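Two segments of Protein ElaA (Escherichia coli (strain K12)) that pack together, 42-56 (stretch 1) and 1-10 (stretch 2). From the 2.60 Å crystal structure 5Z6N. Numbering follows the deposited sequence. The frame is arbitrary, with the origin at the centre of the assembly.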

ATOM      1  N   ASP B  42      -6.757  -3.199   8.925  1.00 35.54           N
ATOM      2  CA  ASP B  42      -7.233  -4.545   9.236  1.00 35.90           C
ATOM      3  C   ASP B  42      -6.186  -5.640   9.053  1.00 30.15           C
ATOM      4  O   ASP B  42      -6.465  -6.812   9.329  1.00 29.43           O
ATOM      5  CB  ASP B  42      -8.474  -4.863   8.399  1.00 38.75           C
ATOM      6  CG  ASP B  42      -9.603  -3.885   8.632  1.00 40.22           C
ATOM      7  OD1 ASP B  42      -9.504  -3.065   9.571  1.00 38.42           O
ATOM      8  OD2 ASP B  42     -10.591  -3.934   7.869  1.00 41.45           O
ATOM      9  N   ASP B  43      -4.991  -5.291   8.584  1.00 30.63           N
ATOM     10  CA  ASP B  43      -3.997  -6.310   8.273  1.00 33.93           C
ATOM     11  C   ASP B  43      -3.131  -6.741   9.450  1.00 32.49           C
ATOM     12  O   ASP B  43      -2.742  -7.910   9.520  1.00 20.54           O
ATOM     13  CB  ASP B  43      -3.107  -5.813   7.132  1.00 32.13           C
ATOM     14  CG  ASP B  43      -3.878  -5.616   5.843  1.00 30.62           C
ATOM     15  OD1 ASP B  43      -4.255  -6.631   5.221  1.00 34.17           O
ATOM     16  OD2 ASP B  43      -4.107  -4.452   5.454  1.00 20.51           O
ATOM     17  N   LEU B  44      -2.820  -5.840  10.381  1.00 36.60           N
ATOM     18  CA  LEU B  44      -1.960  -6.215  11.496  1.00 37.97           C
ATOM     19  C   LEU B  44      -2.755  -5.960  12.767  1.00 33.07           C
ATOM     20  O   LEU B  44      -2.483  -4.991  13.486  1.00 27.10           O
ATOM     21  CB  LEU B  44      -0.680  -5.385  11.491  1.00 42.20           C
ATOM     22  CG  LEU B  44       0.157  -5.475  10.224  1.00 40.44           C
ATOM     23  CD1 LEU B  44       0.230  -4.112   9.591  1.00 43.73           C
ATOM     24  CD2 LEU B  44       1.533  -6.005  10.547  1.00 37.43           C
ATOM     25  N   THR B  45      -3.722  -6.823  13.065  1.00 31.82           N
ATOM     26  CA  THR B  45      -4.468  -6.704  14.307  1.00 29.59           C
ATOM     27  C   THR B  45      -5.190  -8.026  14.523  1.00 30.02           C
ATOM     28  O   THR B  45      -5.558  -8.718  13.568  1.00 20.33           O
ATOM     29  CB  THR B  45      -5.450  -5.528  14.415  1.00 29.67           C
ATOM     30  OG1 THR B  45      -5.790  -5.313  15.793  1.00 35.49           O
ATOM     31  CG2 THR B  45      -6.716  -5.800  13.624  1.00 28.40           C
ATOM     32  N   GLY B  46      -5.363  -8.375  15.800  1.00 32.76           N
ATOM     33  CA  GLY B  46      -6.143  -9.527  16.212  1.00 26.09           C
ATOM     34  C   GLY B  46      -5.566 -10.867  15.815  1.00 28.64           C
ATOM     35  O   GLY B  46      -4.350 -11.075  15.883  1.00 29.94           O
ATOM     36  N   ASP B  47      -6.442 -11.790  15.412  1.00 31.43           N
ATOM     37  CA  ASP B  47      -6.058 -13.119  14.949  1.00 36.42           C
ATOM     38  C   ASP B  47      -6.110 -13.231  13.429  1.00 36.75           C
ATOM     39  O   ASP B  47      -6.381 -14.311  12.891  1.00 39.04           O
ATOM     40  CB  ASP B  47      -6.953 -14.183  15.587  1.00 39.46           C
ATOM     41  CG  ASP B  47      -6.178 -15.408  16.031  1.00 46.32           C
ATOM     42  OD1 ASP B  47      -5.011 -15.256  16.451  1.00 44.89           O
ATOM     43  OD2 ASP B  47      -6.740 -16.522  15.972  1.00 53.37           O
ATOM     44  N   ASN B  48      -5.864 -12.130  12.726  1.00 33.88           N
ATOM     45  CA  ASN B  48      -6.051 -12.077  11.286  1.00 33.00           C
ATOM     46  C   ASN B  48      -4.835 -12.638  10.564  1.00 29.70           C
ATOM     47  O   ASN B  48      -3.692 -12.379  10.949  1.00 28.97           O
ATOM     48  CB  ASN B  48      -6.321 -10.642  10.836  1.00 34.45           C
ATOM     49  CG  ASN B  48      -7.649 -10.122  11.340  1.00 33.82           C
ATOM     50  OD1 ASN B  48      -8.517 -10.894  11.742  1.00 32.08           O
ATOM     51  ND2 ASN B  48      -7.818  -8.809  11.313  1.00 35.32           N
ATOM     52  N   ARG B  49      -5.100 -13.402   9.507  1.00 29.12           N
ATOM     53  CA  ARG B  49      -4.081 -14.141   8.778  1.00 26.32           C
ATOM     54  C   ARG B  49      -4.073 -13.704   7.321  1.00 25.67           C
ATOM     55  O   ARG B  49      -5.050 -13.149   6.810  1.00 24.32           O
ATOM     56  CB  ARG B  49      -4.335 -15.657   8.848  1.00 25.53           C
ATOM     57  CG  ARG B  49      -4.919 -16.133  10.171  1.00 25.54           C
ATOM     58  CD  ARG B  49      -4.859 -17.648  10.298  1.00 28.46           C
ATOM     59  NE  ARG B  49      -3.640 -18.191   9.712  1.00 30.28           N
ATOM     60  CZ  ARG B  49      -2.576 -18.547  10.424  1.00 26.08           C
ATOM     61  NH1 ARG B  49      -2.582 -18.409  11.742  1.00 23.12           N
ATOM     62  NH2 ARG B  49      -1.497 -19.030   9.826  1.00 21.84           N
ATOM     63  N   HIS B  50      -2.959 -13.979   6.649  1.00 23.92           N
ATOM     64  CA  HIS B  50      -2.815 -13.718   5.224  1.00 22.96           C
ATOM     65  C   HIS B  50      -2.287 -14.962   4.524  1.00 23.04           C
ATOM     66  O   HIS B  50      -1.445 -15.686   5.068  1.00 13.72           O
ATOM     67  CB  HIS B  50      -1.878 -12.532   4.950  1.00 21.21           C
ATOM     68  CG  HIS B  50      -2.128 -11.336   5.822  1.00 25.06           C
ATOM     69  ND1 HIS B  50      -1.766 -11.292   7.155  1.00 24.30           N
ATOM     70  CD2 HIS B  50      -2.734 -10.152   5.555  1.00 20.15           C
ATOM     71  CE1 HIS B  50      -2.119 -10.124   7.662  1.00 19.56           C
ATOM     72  NE2 HIS B  50      -2.710  -9.415   6.714  1.00 17.73           N
ATOM     73  N   ILE B  51      -2.789 -15.202   3.316  1.00 12.86           N
ATOM     74  CA  ILE B  51      -2.410 -16.355   2.514  1.00 25.00           C
ATOM     75  C   ILE B  51      -1.816 -15.845   1.209  1.00 28.74           C
ATOM     76  O   ILE B  51      -2.432 -15.026   0.518  1.00 24.67           O
ATOM     77  CB  ILE B  51      -3.613 -17.284   2.283  1.00 25.55           C
ATOM     78  CG1 ILE B  51      -4.019 -17.886   3.631  1.00 24.72           C
ATOM     79  CG2 ILE B  51      -3.281 -18.375   1.261  1.00 28.76           C
ATOM     80  CD1 ILE B  51      -5.336 -18.562   3.651  1.00 28.34           C
ATOM     81  N   LEU B  52      -0.605 -16.308   0.899  1.00 31.95           N
ATOM     82  CA  LEU B  52       0.184 -15.800  -0.214  1.00 30.18           C
ATOM     83  C   LEU B  52       0.554 -16.952  -1.133  1.00 33.28           C
ATOM     84  O   LEU B  52       1.033 -17.992  -0.667  1.00 32.33           O
ATOM     85  CB  LEU B  52       1.463 -15.104   0.280  1.00 32.02           C
ATOM     86  CG  LEU B  52       1.419 -14.230   1.539  1.00 31.68           C
ATOM     87  CD1 LEU B  52       2.801 -13.804   1.986  1.00 29.05           C
ATOM     88  CD2 LEU B  52       0.573 -13.026   1.302  1.00 35.72           C
ATOM     89  N   GLY B  53       0.338 -16.766  -2.433  1.00 32.92           N
ATOM     90  CA  GLY B  53       0.818 -17.718  -3.415  1.00 34.06           C
ATOM     91  C   GLY B  53       2.071 -17.199  -4.089  1.00 43.36           C
ATOM     92  O   GLY B  53       2.040 -16.134  -4.714  1.00 46.89           O
ATOM     93  N   TRP B  54       3.181 -17.924  -3.966  1.00 42.70           N
ATOM     94  CA  TRP B  54       4.467 -17.488  -4.497  1.00 38.50           C
ATOM     95  C   TRP B  54       4.890 -18.368  -5.665  1.00 44.53           C
ATOM     96  O   TRP B  54       4.851 -19.600  -5.570  1.00 44.44           O
ATOM     97  CB  TRP B  54       5.543 -17.507  -3.410  1.00 40.12           C
ATOM     98  CG  TRP B  54       5.432 -16.378  -2.432  1.00 39.55           C
ATOM     99  CD1 TRP B  54       4.853 -16.414  -1.197  1.00 36.26           C
ATOM    100  CD2 TRP B  54       5.916 -15.041  -2.609  1.00 36.97           C
ATOM    101  NE1 TRP B  54       4.945 -15.181  -0.595  1.00 33.11           N
ATOM    102  CE2 TRP B  54       5.594 -14.321  -1.442  1.00 32.37           C
ATOM    103  CE3 TRP B  54       6.593 -14.385  -3.641  1.00 34.29           C
ATOM    104  CZ2 TRP B  54       5.921 -12.977  -1.281  1.00 31.31           C
ATOM    105  CZ3 TRP B  54       6.915 -13.053  -3.481  1.00 32.10           C
ATOM    106  CH2 TRP B  54       6.582 -12.363  -2.309  1.00 29.59           C
ATOM    107  N   LYS B  55       5.303 -17.734  -6.760  1.00 46.81           N
ATOM    108  CA  LYS B  55       5.851 -18.415  -7.931  1.00 44.33           C
ATOM    109  C   LYS B  55       7.238 -17.831  -8.181  1.00 46.59           C
ATOM    110  O   LYS B  55       7.389 -16.881  -8.955  1.00 43.57           O
ATOM    111  CB  LYS B  55       4.939 -18.258  -9.154  1.00 43.16           C
ATOM    112  CG  LYS B  55       5.430 -19.004 -10.378  1.00 45.35           C
ATOM    113  CD  LYS B  55       4.415 -18.979 -11.512  1.00 42.50           C
ATOM    114  CE  LYS B  55       4.595 -20.182 -12.417  1.00 38.69           C
ATOM    115  NZ  LYS B  55       5.288 -21.305 -11.707  1.00 34.42           N
ATOM    116  N   ASN B  56       8.243 -18.397  -7.506  1.00 50.50           N
ATOM    117  CA  ASN B  56       9.636 -17.980  -7.642  1.00 54.19           C
ATOM    118  C   ASN B  56      10.037 -16.563  -7.251  1.00 55.79           C
ATOM    119  O   ASN B  56      10.722 -15.875  -8.014  1.00 61.90           O
ATOM    120  CB  ASN B  56      10.152 -18.272  -9.053  1.00 56.72           C
ATOM    121  CG  ASN B  56       9.768 -19.658  -9.536  1.00 57.98           C
ATOM    122  OD1 ASN B  56      10.109 -20.667  -8.913  1.00 54.98           O
ATOM    123  ND2 ASN B  56       9.043 -19.714 -10.644  1.00 58.13           N
TER
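Stretch 2 1-10: MIEWQDLHHS

The most unusual feature of this contact lies just past the last bridge of the ladder, where His 9 sits against the loop ahead of the partner strand. Its CA-to-CB bond points toward stretch 1, its chi1 is p, and it is the residue most covered by the contact. The backbone N of His 9 donates to Asn 48 O (3.2 Å), and ring NE2 of His 9 donates to Gly 46 O (3.1 Å), so one residue ties down the type II' turn from Thr 45 to Asn 48. The backbone of Leu 44 and Thr 45 lies over one face of the ring, with Leu 44 CA 3.4 Å from His 9 ND1. Gly 46 has a positive phi, which by itself favours glycine.

Beyond this plug the rule is regular. Residues 3-8 are extended and run antiparallel to strand 49-54, the axes crossing at 159° and approaching to 4.5 Å. In the hydrogen-bonded pairs, His 50 N reaches Leu 7 O at 2.6 Å, Leu 52 N reaches Gln 5 O at 3.0 Å, and Trp 54 N reaches Glu 3 O at 2.9 Å; each pair also bonds in return. Their side chains share one face, where Leu 52 CD1 meets Leu 7 CD1 at 4.0 Å.

The alternate pairs use the other face. There Arg 49 reaches diagonally past its partner His 8 to Asp 6, its NE making a salt bridge with Asp 6 OD1 at 2.7 Å. Gly 53, opposite Trp 4, lets the indole lie close: Gly 53 CA sits over the six-membered ring, 4.0 Å from its centroid, and an ideal CB there would come within 3.2 Å of Trp 4 CZ3. Ile 51 CG2 packs beside it, 3.8 Å from Trp 4 CE3.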

ATOM      1  N   MET B   1       4.121 -24.967  -9.705  1.00 49.58           N
ATOM      2  CA  MET B   1       4.622 -25.337  -8.389  1.00 46.29           C
ATOM      3  C   MET B   1       4.639 -24.122  -7.471  1.00 49.13           C
ATOM      4  O   MET B   1       5.694 -23.658  -7.037  1.00 51.42           O
ATOM      5  CB  MET B   1       6.009 -25.963  -8.512  1.00 44.76           C
ATOM      6  CG  MET B   1       5.978 -27.245  -9.314  1.00 55.15           C
ATOM      7  SD  MET B   1       7.583 -27.976  -9.635  1.00 64.83           S
ATOM      8  CE  MET B   1       7.085 -29.457 -10.508  1.00 61.76           C
ATOM      9  N   ILE B   2       3.445 -23.615  -7.185  1.00 47.10           N
ATOM     10  CA  ILE B   2       3.281 -22.446  -6.329  1.00 42.46           C
ATOM     11  C   ILE B   2       3.374 -22.882  -4.875  1.00 33.73           C
ATOM     12  O   ILE B   2       2.662 -23.797  -4.442  1.00 26.90           O
ATOM     13  CB  ILE B   2       1.937 -21.752  -6.614  1.00 37.07           C
ATOM     14  CG1 ILE B   2       1.908 -21.196  -8.041  1.00 32.30           C
ATOM     15  CG2 ILE B   2       1.653 -20.664  -5.575  1.00 29.47           C
ATOM     16  CD1 ILE B   2       0.562 -21.348  -8.722  1.00 26.98           C
ATOM     17  N   GLU B   3       4.255 -22.235  -4.116  1.00 35.65           N
ATOM     18  CA  GLU B   3       4.327 -22.453  -2.679  1.00 35.66           C
ATOM     19  C   GLU B   3       3.342 -21.515  -1.995  1.00 34.13           C
ATOM     20  O   GLU B   3       3.226 -20.343  -2.368  1.00 28.23           O
ATOM     21  CB  GLU B   3       5.747 -22.236  -2.148  1.00 38.58           C
ATOM     22  CG  GLU B   3       6.181 -20.781  -2.007  1.00 39.66           C
ATOM     23  CD  GLU B   3       7.461 -20.622  -1.201  1.00 40.46           C
ATOM     24  OE1 GLU B   3       8.357 -19.877  -1.650  1.00 38.82           O
ATOM     25  OE2 GLU B   3       7.569 -21.241  -0.119  1.00 41.44           O
ATOM     26  N   TRP B   4       2.611 -22.042  -1.022  1.00 38.53           N
ATOM     27  CA  TRP B   4       1.635 -21.264  -0.279  1.00 36.68           C
ATOM     28  C   TRP B   4       2.124 -21.039   1.144  1.00 35.17           C
ATOM     29  O   TRP B   4       2.774 -21.903   1.743  1.00 33.57           O
ATOM     30  CB  TRP B   4       0.268 -21.954  -0.263  1.00 30.19           C
ATOM     31  CG  TRP B   4      -0.341 -22.085  -1.625  1.00 25.05           C
ATOM     32  CD1 TRP B   4      -0.153 -23.108  -2.506  1.00 25.82           C
ATOM     33  CD2 TRP B   4      -1.239 -21.165  -2.263  1.00 24.22           C
ATOM     34  NE1 TRP B   4      -0.875 -22.883  -3.653  1.00 25.82           N
ATOM     35  CE2 TRP B   4      -1.550 -21.697  -3.529  1.00 25.19           C
ATOM     36  CE3 TRP B   4      -1.805 -19.942  -1.890  1.00 26.37           C
ATOM     37  CZ2 TRP B   4      -2.400 -21.049  -4.424  1.00 20.81           C
ATOM     38  CZ3 TRP B   4      -2.650 -19.299  -2.783  1.00 15.10           C
ATOM     39  CH2 TRP B   4      -2.936 -19.855  -4.033  1.00 17.90           C
ATOM     40  N   GLN B   5       1.823 -19.856   1.671  1.00 33.00           N
ATOM     41  CA  GLN B   5       2.145 -19.504   3.045  1.00 34.57           C
ATOM     42  C   GLN B   5       0.885 -18.999   3.729  1.00 35.16           C
ATOM     43  O   GLN B   5       0.199 -18.120   3.200  1.00 34.65           O
ATOM     44  CB  GLN B   5       3.253 -18.446   3.103  1.00 32.40           C
ATOM     45  CG  GLN B   5       4.479 -18.780   2.270  1.00 27.49           C
ATOM     46  CD  GLN B   5       5.628 -17.825   2.532  1.00 28.64           C
ATOM     47  OE1 GLN B   5       5.449 -16.614   2.515  1.00 32.31           O
ATOM     48  NE2 GLN B   5       6.812 -18.367   2.778  1.00 30.03           N
ATOM     49  N   ASP B   6       0.576 -19.573   4.889  1.00 34.19           N
ATOM     50  CA  ASP B   6      -0.588 -19.212   5.690  1.00 27.79           C
ATOM     51  C   ASP B   6      -0.049 -18.453   6.898  1.00 30.29           C
ATOM     52  O   ASP B   6       0.255 -19.028   7.940  1.00 33.85           O
ATOM     53  CB  ASP B   6      -1.400 -20.481   6.081  1.00 23.47           C
ATOM     54  CG  ASP B   6      -2.470 -20.203   7.126  1.00 31.83           C
ATOM     55  OD1 ASP B   6      -2.840 -19.025   7.316  1.00 30.92           O
ATOM     56  OD2 ASP B   6      -2.977 -21.173   7.728  1.00 42.73           O
ATOM     57  N   LEU B   7       0.057 -17.140   6.749  1.00 33.77           N
ATOM     58  CA  LEU B   7       0.771 -16.304   7.704  1.00 28.37           C
ATOM     59  C   LEU B   7      -0.213 -15.597   8.623  1.00 26.31           C
ATOM     60  O   LEU B   7      -1.078 -14.852   8.152  1.00 27.56           O
ATOM     61  CB  LEU B   7       1.629 -15.275   6.969  1.00 21.51           C
ATOM     62  CG  LEU B   7       2.686 -15.796   5.992  1.00 24.58           C
ATOM     63  CD1 LEU B   7       3.737 -14.749   5.761  1.00 25.74           C
ATOM     64  CD2 LEU B   7       3.331 -17.088   6.476  1.00 26.76           C
ATOM     65  N   HIS B   8      -0.081 -15.833   9.927  1.00 29.02           N
ATOM     66  CA  HIS B   8      -0.608 -14.868  10.877  1.00 26.75           C
ATOM     67  C   HIS B   8       0.143 -13.559  10.679  1.00 15.48           C
ATOM     68  O   HIS B   8       1.309 -13.547  10.276  1.00 25.61           O
ATOM     69  CB  HIS B   8      -0.460 -15.369  12.316  1.00 31.63           C
ATOM     70  CG  HIS B   8      -1.086 -14.464  13.333  1.00 41.53           C
ATOM     71  ND1 HIS B   8      -2.355 -14.673  13.827  1.00 43.99           N
ATOM     72  CD2 HIS B   8      -0.627 -13.343  13.941  1.00 39.84           C
ATOM     73  CE1 HIS B   8      -2.652 -13.722  14.695  1.00 41.42           C
ATOM     74  NE2 HIS B   8      -1.620 -12.902  14.783  1.00 40.63           N
ATOM     75  N   HIS B   9      -0.536 -12.444  10.938  1.00 15.15           N
ATOM     76  CA  HIS B   9       0.051 -11.150  10.605  1.00 36.26           C
ATOM     77  C   HIS B   9       1.346 -10.888  11.364  1.00 36.88           C
ATOM     78  O   HIS B   9       2.168 -10.084  10.906  1.00 34.43           O
ATOM     79  CB  HIS B   9      -0.954 -10.030  10.874  1.00 33.92           C
ATOM     80  CG  HIS B   9      -1.216  -9.785  12.326  1.00 27.30           C
ATOM     81  ND1 HIS B   9      -0.486  -8.882  13.067  1.00 24.01           N
ATOM     82  CD2 HIS B   9      -2.125 -10.319  13.174  1.00 26.14           C
ATOM     83  CE1 HIS B   9      -0.933  -8.869  14.308  1.00 26.09           C
ATOM     84  NE2 HIS B   9      -1.930  -9.731  14.400  1.00 28.82           N
ATOM     85  N   SER B  10       1.553 -11.551  12.505  1.00 38.36           N
ATOM     86  CA  SER B  10       2.781 -11.359  13.270  1.00 30.07           C
ATOM     87  C   SER B  10       3.992 -11.985  12.590  1.00 28.10           C
ATOM     88  O   SER B  10       5.122 -11.556  12.846  1.00 30.11           O
ATOM     89  CB  SER B  10       2.621 -11.937  14.677  1.00 26.38           C
ATOM     90  OG  SER B  10       2.568 -13.354  14.655  1.00 22.03           O
TER